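Sucrose 6(F)-phosphate phosphorylase (Thermoanaerobacterium thermosaccharolyticum DSM 571, PDB 6S9V) is a bacterial phosphorylase of the alpha-amylase family, built round a TIM barrel that carries an antiparallel beta domain at its C-terminal end. Local coordinates at residues G140-M145 and K166-F171; D211-V216 and E233-A238; F273-T278 and A380-T385; A374-R379 and L438-F443. All blocks are in the same frame, centred on the assembly; numbering follows the deposited sequence.

Contact 1 of 4, residues G140-M145 and K166-F171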
# COMPACT_ATOMS: atom_id res chain seq x y z
N GLY A 140 18.36 27.14 2.15
CA GLY A 140 17.20 27.67 1.46
C GLY A 140 16.60 26.68 0.48
O GLY A 140 15.38 26.63 0.30
N ASP A 141 17.45 25.88 -0.17
CA ASP A 141 16.94 24.87 -1.09
C ASP A 141 16.29 23.71 -0.33
O ASP A 141 15.24 23.21 -0.73
CB ASP A 141 18.06 24.36 -1.99
CG ASP A 141 18.59 25.42 -2.93
OD1 ASP A 141 17.85 26.40 -3.20
OD2 ASP A 141 19.73 25.29 -3.41
N ILE A 142 16.91 23.28 0.78
CA ILE A 142 16.33 22.21 1.59
C ILE A 142 14.96 22.62 2.11
O ILE A 142 14.03 21.81 2.18
CB ILE A 142 17.28 21.84 2.74
CG1 ILE A 142 18.66 21.44 2.23
CG2 ILE A 142 16.68 20.73 3.58
CD1 ILE A 142 18.64 20.33 1.20
N GLU A 143 14.82 23.90 2.49
CA GLU A 143 13.57 24.39 3.05
C GLU A 143 12.41 24.29 2.08
O GLU A 143 11.25 24.29 2.51
CB GLU A 143 13.77 25.84 3.51
CG GLU A 143 14.68 25.98 4.72
CD GLU A 143 15.09 27.42 5.00
OE1 GLU A 143 14.89 28.28 4.12
OE2 GLU A 143 15.62 27.68 6.10
N LYS A 144 12.68 24.21 0.77
CA LYS A 144 11.62 24.05 -0.21
C LYS A 144 11.20 22.60 -0.39
O LYS A 144 10.22 22.33 -1.10
CB LYS A 144 12.07 24.59 -1.57
CG LYS A 144 12.40 26.08 -1.59
CD LYS A 144 12.83 26.52 -2.98
CE LYS A 144 13.25 27.98 -3.01
NZ LYS A 144 13.71 28.39 -4.37
N MET A 145 11.89 21.65 0.24
CA MET A 145 11.66 20.25 -0.04
C MET A 145 10.64 19.66 0.91
O MET A 145 10.49 20.09 2.06
CB MET A 145 12.97 19.47 0.06
CG MET A 145 14.01 19.90 -0.95
SD MET A 145 15.57 19.02 -0.75
CE MET A 145 16.55 19.88 -1.98
N LYS A 166 28.61 13.08 1.71
CA LYS A 166 27.17 13.12 1.90
C LYS A 166 26.48 12.52 0.69
O LYS A 166 26.88 12.78 -0.45
CB LYS A 166 26.69 14.55 2.12
CG LYS A 166 27.15 15.16 3.43
CD LYS A 166 26.61 16.57 3.60
CE LYS A 166 26.81 17.06 5.02
NZ LYS A 166 28.19 17.55 5.25
N VAL A 167 25.47 11.70 0.94
CA VAL A 167 24.62 11.15 -0.11
C VAL A 167 23.17 11.34 0.31
O VAL A 167 22.84 11.40 1.50
CB VAL A 167 24.89 9.66 -0.40
CG1 VAL A 167 26.33 9.46 -0.85
CG2 VAL A 167 24.58 8.81 0.81
N TRP A 168 22.29 11.44 -0.68
CA TRP A 168 20.89 11.68 -0.42
C TRP A 168 20.25 10.47 0.26
O TRP A 168 20.43 9.33 -0.17
CB TRP A 168 20.17 12.02 -1.73
CG TRP A 168 19.02 12.95 -1.57
CD1 TRP A 168 17.69 12.63 -1.54
CD2 TRP A 168 19.10 14.36 -1.37
NE1 TRP A 168 16.94 13.77 -1.36
CE2 TRP A 168 17.78 14.84 -1.25
CE3 TRP A 168 20.16 15.27 -1.29
CZ2 TRP A 168 17.49 16.19 -1.06
CZ3 TRP A 168 19.87 16.62 -1.10
CH2 TRP A 168 18.55 17.06 -0.99
N THR A 169 19.49 10.74 1.32
CA THR A 169 18.74 9.70 2.04
C THR A 169 17.41 10.34 2.43
O THR A 169 17.34 11.06 3.43
CB THR A 169 19.50 9.18 3.26
OG1 THR A 169 19.76 10.25 4.19
CG2 THR A 169 20.84 8.58 2.82
N THR A 170 16.38 10.10 1.62
CA THR A 170 15.06 10.68 1.88
C THR A 170 14.47 10.16 3.19
O THR A 170 13.85 10.92 3.94
CB THR A 170 14.11 10.36 0.72
OG1 THR A 170 14.56 11.02 -0.46
CG2 THR A 170 12.69 10.79 1.04
N PHE A 171 14.65 8.87 3.47
CA PHE A 171 14.07 8.22 4.63
C PHE A 171 15.17 7.68 5.54
O PHE A 171 16.31 7.48 5.12
CB PHE A 171 13.17 7.05 4.21
CG PHE A 171 12.07 7.43 3.28
CD1 PHE A 171 10.92 8.03 3.77
CD2 PHE A 171 12.18 7.21 1.91
CE1 PHE A 171 9.89 8.37 2.93
CE2 PHE A 171 11.15 7.57 1.06
CZ PHE A 171 10.01 8.16 1.57

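Contact 2 of 4, residues D211-V216 and E233-A238. With SO4 (sulfate ion), chain D.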
# COMPACT_ATOMS: atom_id res chain seq x y z
N ASP A 211 7.36 1.31 -4.53
CA ASP A 211 7.38 1.97 -3.24
C ASP A 211 7.97 3.37 -3.37
O ASP A 211 9.02 3.56 -4.00
CB ASP A 211 8.20 1.14 -2.26
CG ASP A 211 8.38 1.84 -0.92
OD1 ASP A 211 7.38 2.02 -0.21
OD2 ASP A 211 9.53 2.19 -0.59
N ALA A 212 7.30 4.35 -2.76
CA ALA A 212 7.84 5.71 -2.64
C ALA A 212 8.23 6.28 -4.00
O ALA A 212 9.16 7.07 -4.11
CB ALA A 212 9.03 5.74 -1.67
N VAL A 213 7.51 5.89 -5.05
CA VAL A 213 7.90 6.31 -6.39
C VAL A 213 7.86 7.82 -6.53
O VAL A 213 8.64 8.41 -7.30
CB VAL A 213 7.01 5.61 -7.45
CG1 VAL A 213 5.57 6.11 -7.36
CG2 VAL A 213 7.59 5.82 -8.85
N GLY A 214 7.01 8.50 -5.75
CA GLY A 214 6.93 9.94 -5.86
C GLY A 214 8.21 10.67 -5.53
O GLY A 214 8.36 11.85 -5.88
N TYR A 215 9.16 9.99 -4.88
CA TYR A 215 10.38 10.64 -4.40
C TYR A 215 11.57 10.49 -5.35
O TYR A 215 12.63 11.05 -5.06
CB TYR A 215 10.76 10.08 -3.03
CG TYR A 215 9.75 10.43 -1.98
CD1 TYR A 215 9.84 11.63 -1.29
CD2 TYR A 215 8.69 9.58 -1.69
CE1 TYR A 215 8.92 11.96 -0.33
CE2 TYR A 215 7.75 9.91 -0.73
CZ TYR A 215 7.88 11.10 -0.05
OH TYR A 215 6.96 11.46 0.91
N VAL A 216 11.43 9.78 -6.47
CA VAL A 216 12.62 9.40 -7.22
C VAL A 216 13.28 10.57 -7.94
O VAL A 216 14.49 10.51 -8.21
CB VAL A 216 12.33 8.28 -8.24
CG1 VAL A 216 11.88 7.01 -7.52
CG2 VAL A 216 11.32 8.71 -9.31
N GLU A 233 8.75 10.55 -17.22
CA GLU A 233 9.75 9.88 -18.05
C GLU A 233 10.23 8.59 -17.39
O GLU A 233 10.43 7.57 -18.07
CB GLU A 233 10.92 10.83 -18.30
CG GLU A 233 10.51 12.15 -18.94
CD GLU A 233 11.68 13.10 -19.10
OE1 GLU A 233 12.74 12.67 -19.59
OE2 GLU A 233 11.53 14.29 -18.72
N PHE A 234 10.41 8.61 -16.07
CA PHE A 234 10.76 7.39 -15.35
C PHE A 234 9.60 6.40 -15.34
O PHE A 234 9.79 5.20 -15.57
CB PHE A 234 11.18 7.72 -13.92
CG PHE A 234 11.44 6.50 -13.07
CD1 PHE A 234 12.62 5.79 -13.20
CD2 PHE A 234 10.49 6.05 -12.17
CE1 PHE A 234 12.86 4.67 -12.45
CE2 PHE A 234 10.73 4.93 -11.41
CZ PHE A 234 11.92 4.24 -11.54
N LEU A 235 8.39 6.88 -15.03
CA LEU A 235 7.24 5.99 -14.99
C LEU A 235 7.02 5.32 -16.34
O LEU A 235 6.78 4.11 -16.41
CB LEU A 235 5.99 6.76 -14.57
CG LEU A 235 5.96 7.24 -13.12
CD1 LEU A 235 4.76 8.15 -12.89
CD2 LEU A 235 5.93 6.05 -12.16
N ASP A 236 7.10 6.10 -17.43
CA ASP A 236 6.90 5.51 -18.75
C ASP A 236 7.97 4.47 -19.04
O ASP A 236 7.66 3.38 -19.54
CB ASP A 236 6.93 6.60 -19.83
CG ASP A 236 5.74 7.54 -19.75
OD1 ASP A 236 4.74 7.20 -19.08
OD2 ASP A 236 5.80 8.63 -20.36
N TRP A 237 9.23 4.78 -18.73
CA TRP A 237 10.30 3.81 -18.91
C TRP A 237 10.03 2.55 -18.12
O TRP A 237 10.12 1.43 -18.64
CB TRP A 237 11.65 4.42 -18.50
CG TRP A 237 12.73 3.39 -18.47
CD1 TRP A 237 13.48 2.95 -19.52
CD2 TRP A 237 13.18 2.65 -17.33
NE1 TRP A 237 14.36 1.99 -19.11
CE2 TRP A 237 14.20 1.78 -17.76
CE3 TRP A 237 12.82 2.63 -15.98
CZ2 TRP A 237 14.86 0.91 -16.90
CZ3 TRP A 237 13.47 1.77 -15.12
CH2 TRP A 237 14.48 0.92 -15.59
N ALA A 238 9.70 2.70 -16.83
CA ALA A 238 9.54 1.55 -15.97
C ALA A 238 8.35 0.70 -16.40
O ALA A 238 8.42 -0.54 -16.33
CB ALA A 238 9.39 2.00 -14.52
S SO4 D . 5.13 8.72 2.64
O1 SO4 D . 4.97 9.57 1.45
O2 SO4 D . 5.92 9.40 3.66
O3 SO4 D . 3.81 8.40 3.16
O4 SO4 D . 5.84 7.50 2.27

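Contact 3 of 4, residues F273-T278 and A380-T385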
# COMPACT_ATOMS: atom_id res chain seq x y z
N PHE A 273 -6.42 5.70 -1.98
CA PHE A 273 -6.06 6.22 -0.66
C PHE A 273 -7.10 7.18 -0.10
O PHE A 273 -6.88 7.75 0.99
CB PHE A 273 -4.69 6.90 -0.72
CG PHE A 273 -3.52 5.92 -0.79
CD1 PHE A 273 -3.48 4.77 -0.00
CD2 PHE A 273 -2.47 6.16 -1.66
CE1 PHE A 273 -2.40 3.90 -0.07
CE2 PHE A 273 -1.39 5.29 -1.74
CZ PHE A 273 -1.35 4.16 -0.94
N ILE A 274 -8.21 7.38 -0.79
CA ILE A 274 -9.30 8.24 -0.31
C ILE A 274 -10.38 7.41 0.37
O ILE A 274 -11.00 7.87 1.34
CB ILE A 274 -9.87 9.05 -1.48
CG1 ILE A 274 -8.85 10.09 -1.96
CG2 ILE A 274 -11.16 9.76 -1.08
CD1 ILE A 274 -9.13 10.64 -3.34
N LEU A 275 -10.62 6.20 -0.13
CA LEU A 275 -11.69 5.37 0.43
C LEU A 275 -11.50 5.02 1.91
O LEU A 275 -12.51 4.96 2.63
CB LEU A 275 -11.81 4.08 -0.38
CG LEU A 275 -13.04 3.21 -0.12
CD1 LEU A 275 -14.31 3.86 -0.61
CD2 LEU A 275 -12.84 1.83 -0.76
N PRO A 276 -10.29 4.74 2.41
CA PRO A 276 -10.19 4.34 3.83
C PRO A 276 -10.77 5.37 4.79
O PRO A 276 -11.60 5.02 5.65
CB PRO A 276 -8.68 4.13 4.03
CG PRO A 276 -8.16 3.80 2.64
CD PRO A 276 -8.99 4.65 1.71
N PHE A 277 -10.38 6.63 4.66
CA PHE A 277 -10.97 7.69 5.48
C PHE A 277 -12.44 7.89 5.15
O PHE A 277 -13.27 8.09 6.05
CB PHE A 277 -10.20 9.00 5.28
CG PHE A 277 -10.72 10.14 6.14
CD1 PHE A 277 -11.85 10.86 5.77
CD2 PHE A 277 -10.06 10.50 7.29
CE1 PHE A 277 -12.32 11.90 6.56
CE2 PHE A 277 -10.52 11.54 8.09
CZ PHE A 277 -11.64 12.25 7.73
N THR A 278 -12.79 7.86 3.86
CA THR A 278 -14.17 8.11 3.45
C THR A 278 -15.12 7.10 4.09
O THR A 278 -16.22 7.47 4.54
CB THR A 278 -14.27 8.07 1.92
OG1 THR A 278 -13.48 9.13 1.38
CG2 THR A 278 -15.72 8.23 1.46
N ALA A 380 -18.15 -4.52 3.18
CA ALA A 380 -19.13 -4.62 2.10
C ALA A 380 -19.04 -3.41 1.17
O ALA A 380 -19.02 -3.56 -0.06
CB ALA A 380 -20.55 -4.74 2.68
N ILE A 381 -18.97 -2.21 1.75
CA ILE A 381 -18.77 -1.01 0.94
C ILE A 381 -17.51 -1.15 0.10
O ILE A 381 -17.52 -0.88 -1.11
CB ILE A 381 -18.70 0.24 1.84
CG1 ILE A 381 -20.04 0.50 2.53
CG2 ILE A 381 -18.27 1.45 1.00
CD1 ILE A 381 -19.92 1.48 3.70
N GLN A 382 -16.41 -1.56 0.73
CA GLN A 382 -15.16 -1.73 -0.01
C GLN A 382 -15.34 -2.69 -1.18
O GLN A 382 -14.93 -2.40 -2.31
CB GLN A 382 -14.06 -2.24 0.92
CG GLN A 382 -12.70 -2.31 0.24
CD GLN A 382 -11.75 -3.30 0.88
OE1 GLN A 382 -11.95 -3.76 2.00
NE2 GLN A 382 -10.68 -3.62 0.16
N PHE A 383 -15.96 -3.85 -0.92
CA PHE A 383 -16.06 -4.88 -1.94
C PHE A 383 -17.04 -4.50 -3.04
O PHE A 383 -16.91 -4.99 -4.18
CB PHE A 383 -16.47 -6.21 -1.31
CG PHE A 383 -15.45 -6.78 -0.34
CD1 PHE A 383 -14.17 -6.27 -0.25
CD2 PHE A 383 -15.80 -7.83 0.49
CE1 PHE A 383 -13.25 -6.79 0.64
CE2 PHE A 383 -14.89 -8.36 1.39
CZ PHE A 383 -13.61 -7.84 1.47
N PHE A 384 -18.02 -3.64 -2.75
CA PHE A 384 -18.94 -3.16 -3.77
C PHE A 384 -18.41 -1.96 -4.54
O PHE A 384 -19.02 -1.55 -5.53
CB PHE A 384 -20.31 -2.81 -3.15
CG PHE A 384 -21.26 -3.97 -3.11
CD1 PHE A 384 -21.06 -5.01 -2.21
CD2 PHE A 384 -22.31 -4.05 -3.99
CE1 PHE A 384 -21.92 -6.09 -2.19
CE2 PHE A 384 -23.16 -5.13 -3.99
CZ PHE A 384 -22.97 -6.15 -3.09
N THR A 385 -17.30 -1.38 -4.11
CA THR A 385 -16.67 -0.26 -4.82
C THR A 385 -15.83 -0.80 -5.97
O THR A 385 -15.06 -1.74 -5.78
CB THR A 385 -15.78 0.54 -3.87
OG1 THR A 385 -16.58 1.10 -2.82
CG2 THR A 385 -15.07 1.68 -4.62

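Contact 4 of 4, residues A374-R379 and L438-F443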
# COMPACT_ATOMS: atom_id res chain seq x y z
N ALA A 374 -20.58 -2.64 12.01
CA ALA A 374 -20.04 -1.53 11.23
C ALA A 374 -18.82 -1.97 10.43
O ALA A 374 -18.61 -1.53 9.29
CB ALA A 374 -19.67 -0.38 12.16
N TYR A 375 -18.01 -2.87 11.00
CA TYR A 375 -16.82 -3.34 10.30
C TYR A 375 -17.20 -4.19 9.09
O TYR A 375 -16.61 -4.03 8.01
CB TYR A 375 -15.94 -4.14 11.26
CG TYR A 375 -14.71 -4.68 10.60
CD1 TYR A 375 -13.85 -3.84 9.90
CD2 TYR A 375 -14.39 -6.03 10.67
CE1 TYR A 375 -12.72 -4.32 9.29
CE2 TYR A 375 -13.24 -6.52 10.06
CZ TYR A 375 -12.41 -5.66 9.37
OH TYR A 375 -11.28 -6.13 8.74
N LEU A 376 -18.18 -5.08 9.24
CA LEU A 376 -18.66 -5.83 8.08
C LEU A 376 -19.29 -4.89 7.05
O LEU A 376 -19.13 -5.09 5.84
CB LEU A 376 -19.67 -6.89 8.51
CG LEU A 376 -19.11 -8.29 8.77
CD1 LEU A 376 -18.45 -8.88 7.53
CD2 LEU A 376 -18.12 -8.25 9.91
N ALA A 377 -19.98 -3.84 7.51
CA ALA A 377 -20.52 -2.85 6.59
C ALA A 377 -19.40 -2.16 5.82
O ALA A 377 -19.52 -1.95 4.60
CB ALA A 377 -21.37 -1.83 7.35
N ALA A 378 -18.30 -1.82 6.51
CA ALA A 378 -17.14 -1.21 5.87
C ALA A 378 -16.58 -2.09 4.76
O ALA A 378 -16.26 -1.60 3.66
CB ALA A 378 -16.07 -0.93 6.92
N ARG A 379 -16.40 -3.38 5.04
CA ARG A 379 -15.86 -4.29 4.03
C ARG A 379 -16.85 -4.48 2.88
O ARG A 379 -16.43 -4.62 1.73
CB ARG A 379 -15.51 -5.64 4.67
CG ARG A 379 -14.31 -5.58 5.62
CD ARG A 379 -12.99 -5.46 4.85
NE ARG A 379 -11.86 -5.46 5.78
CZ ARG A 379 -10.63 -5.06 5.49
NH1 ARG A 379 -10.34 -4.61 4.27
NH2 ARG A 379 -9.70 -5.09 6.43
N LEU A 438 -15.11 -13.81 6.24
CA LEU A 438 -14.70 -14.81 5.26
C LEU A 438 -15.84 -15.16 4.32
O LEU A 438 -15.63 -15.35 3.11
CB LEU A 438 -14.18 -16.06 5.98
CG LEU A 438 -12.88 -15.85 6.77
CD1 LEU A 438 -12.46 -17.13 7.48
CD2 LEU A 438 -11.75 -15.37 5.87
N LYS A 439 -17.07 -15.25 4.84
CA LYS A 439 -18.23 -15.52 3.99
C LYS A 439 -18.46 -14.38 3.00
O LYS A 439 -18.75 -14.62 1.82
CB LYS A 439 -19.47 -15.74 4.86
CG LYS A 439 -20.69 -16.21 4.08
CD LYS A 439 -21.86 -16.55 4.99
CE LYS A 439 -23.10 -16.88 4.17
NZ LYS A 439 -24.28 -17.21 5.03
N LEU A 440 -18.33 -13.14 3.47
CA LEU A 440 -18.47 -11.99 2.58
C LEU A 440 -17.39 -11.99 1.51
O LEU A 440 -17.67 -11.72 0.34
CB LEU A 440 -18.40 -10.69 3.39
CG LEU A 440 -18.47 -9.39 2.59
CD1 LEU A 440 -19.83 -9.26 1.90
CD2 LEU A 440 -18.19 -8.19 3.48
N ILE A 441 -16.14 -12.29 1.89
CA ILE A 441 -15.06 -12.35 0.91
C ILE A 441 -15.37 -13.37 -0.17
O ILE A 441 -15.25 -13.10 -1.37
CB ILE A 441 -13.72 -12.65 1.61
CG1 ILE A 441 -13.25 -11.43 2.40
CG2 ILE A 441 -12.69 -13.05 0.58
CD1 ILE A 441 -12.08 -11.73 3.34
N ARG A 442 -15.77 -14.58 0.25
CA ARG A 442 -16.04 -15.62 -0.74
C ARG A 442 -17.23 -15.25 -1.62
O ARG A 442 -17.23 -15.57 -2.82
CB ARG A 442 -16.26 -16.97 -0.06
CG ARG A 442 -14.97 -17.50 0.57
CD ARG A 442 -14.91 -19.02 0.53
NE ARG A 442 -15.71 -19.65 1.56
CZ ARG A 442 -16.04 -20.94 1.58
NH1 ARG A 442 -15.64 -21.77 0.61
NH2 ARG A 442 -16.77 -21.39 2.58
N PHE A 443 -18.23 -14.56 -1.07
CA PHE A 443 -19.30 -14.05 -1.93
C PHE A 443 -18.74 -13.10 -2.98
O PHE A 443 -19.10 -13.19 -4.16
CB PHE A 443 -20.38 -13.35 -1.11
CG PHE A 443 -21.54 -12.88 -1.95
CD1 PHE A 443 -22.55 -13.77 -2.31
CD2 PHE A 443 -21.60 -11.58 -2.42
CE1 PHE A 443 -23.62 -13.35 -3.11
CE2 PHE A 443 -22.67 -11.15 -3.20
CZ PHE A 443 -23.67 -12.04 -3.55

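Contact 1 of 4, residues G140-M145 and K166-F171
Trp168 reaches from the end of strand 164-168 to Met145 and Ile142, and its six-membered ring makes all the touches between 140-145 and 166-171. Met145 meets this ring at its rim. The sulfur SD lies 3.4 Å from Trp168 CZ2 and almost exactly in the ring plane, 88° from the normal, while the terminal methyl CE of Met145 comes to 3.6 Å from Trp168 CH2. This is a Met-aromatic contact of the edge type, in which SD faces the polarised C-H groups of the rim and not the pi cloud. Met145 attains it with CG turned anti to its carbonyl carbon (chi1 -62°) and the rest of the chain extended, pointing against the oncoming indole. Ile142 adds an apolar touch through the end of its longer branch, with CD1 3.9 Å from Trp168 CH2. Its approach is oblique to the ring.

The two partners of the tryptophan stand at the ends of a type I turn, closed by Met145 N to Ile142 O at 2.9 Å, and both side chains reach the same indole. The backbone of Trp168 is hydrogen-bonded to Ile126 and Asp181, and Leu128 and Lys218 pack against its side chain. All three contacting residues are buried. The contact thus ties short helix 139-142 to the two-stranded hairpin 153-157/164-168, within the long excursion between the third and fourth barrel strands that corresponds to domain B of the alpha-amylase family.

Contact 2 of 4, residues D211-V216 and E233-A238
Val213 faces helix 230-244, and with CG1 at chi1 67° its CG2 stands anti to the backbone N and makes the touch; Phe234 meets it with CG likewise trans to the backbone N (chi1 175°), carrying the ring out from the helix. The contact lies within a beta-alpha unit of the TIM barrel: 211-216 begins the loop that leaves strand 207-210, whereas helix 230-244, the next long helix, contains 233-238. Val213 CG2 rests 3.7 Å from Leu235 CD2, the two side chains crossing at about a right angle, and 4.1 Å from Phe234 CE2, where it arrives at the edge of the ring near its plane. Val216 supplies a second methyl to the same ring, CG2 lying 4.0 Å from Phe234 CD2. The interface is wholly apolar and buried, and Leu193 of helix 187-202 and Leu251 of strand 248-251 extend it on the helix side.

Within 211-216 the side chains diverge: Val213 and Val216 face the helix, whereas Tyr215 is directed to a bound sulfate, probably from the crystallisation liquor, which His358 and Arg148 also hold. Tyr215 OH donates a hydrogen bond of 2.8 Å to sulfate O1, which lies near the plane of the phenol ring.

Contact 3 of 4, residues F273-T278 and A380-T385
The carboxamide of Gln382, the flat group nearest this interface, is held by both polar atoms: OE1 accepts from Arg379 NH1 and NE2 donates to Gln390 O of strand 388-392. With its polar end fixed in this way, the residue offers its aliphatic part to Leu275, whose CD2 lies 4.3 Å from Gln382 CG. Of the rings in the two segments, that of Phe273 is stacked with His254, and Phe384 and Phe450 meet edge-to-face.

Leu275 carries the contact from its side. Its CG is trans to the backbone N (chi1 -168°), which carries the two methyls toward helix 372-384, where they straddle two residues about one turn apart. While CD2 takes Gln382, CD1 comes to 4.2 Å from Thr385 OG1. That buried hydroxyl is satisfied by its own segment, donating to Ile381 O at 2.8 Å from a position 39° out of the carbonyl plane, with the CD1 methyl of Leu275 beside it. Thr278 repeats the device on the facing helix, where its OG1 donates to Ile274 O at 2.8 Å, an oxygen that also accepts from Thr278 N.

Helix 289-295 lines the same interface, with Leu295 against Thr385 and Leu291 against Ile381. Here helix 275-285, which follows the sixth barrel strand, meets helix 372-384, which precedes the eighth: a contact in the layer of helices that surrounds a TIM barrel.

Contact 4 of 4, residues A374-R379 and L438-F443
Leu376 and Leu440 run antiparallel past one another, side by side, their ends meeting at 4.1 Å between Leu376 CD1 and Leu440 CD2. Leu440 leaves its helix with CG trans to the backbone N (chi1 177°), and its CD2 methyl then settles over the backbone of the facing helix, 4.0 Å from Leu376 O and 3.9 Å from Arg379 CB. One methyl therefore bridges two residues a turn apart.

Arg379 gives the interface only the root of its side chain. The chain bends at chi2 (-74°) and leads away, passing CG above a face of the Tyr375 ring, toward its rim, before the guanidinium grips the phenol oxygen side-on. Arg379 NE lies 3.1 Å and NH2 3.0 Å from Tyr375 OH, with the oxygen 1° out of the guanidinium plane. Asp307 forms a salt bridge to NH2, and Tyr375 OH in turn is hydrogen-bonded to Gly395 O, consistent with a polar setting for the buried charge away from the leucines.

Ile488 of strand 485-491 packs on Leu440, and Thr486 on Ala377. The pair is a helix-helix packing in which helix 372-384 of the TIM barrel lies against helix 432-446, which comes later in the chain than the eighth barrel strand and borders the C-terminal antiparallel beta domain.

All four contacts are buried, and in each the touches between segments are mainly apolar, yet their places differ. Contact 1 lies farthest from the chain centre, about 25 Å to its own centre, and alone relies on sulfur and an indole. Contact 2 packs barrel loop against helix with branched aliphatics and a phenyl ring; contacts 1 and 2 meet where Phe171 and Thr170 pack on Tyr215. Contacts 3 and 4, about 12 Å apart between centres, share helix 372-384 and interlock through Phe383 against Leu440 and Ile441. There leucines pack beside polar groups whose hydrogen-bonding partners lie away from the leucines, and contact 4 continues the barrel's helical layer toward the C-terminal sheet.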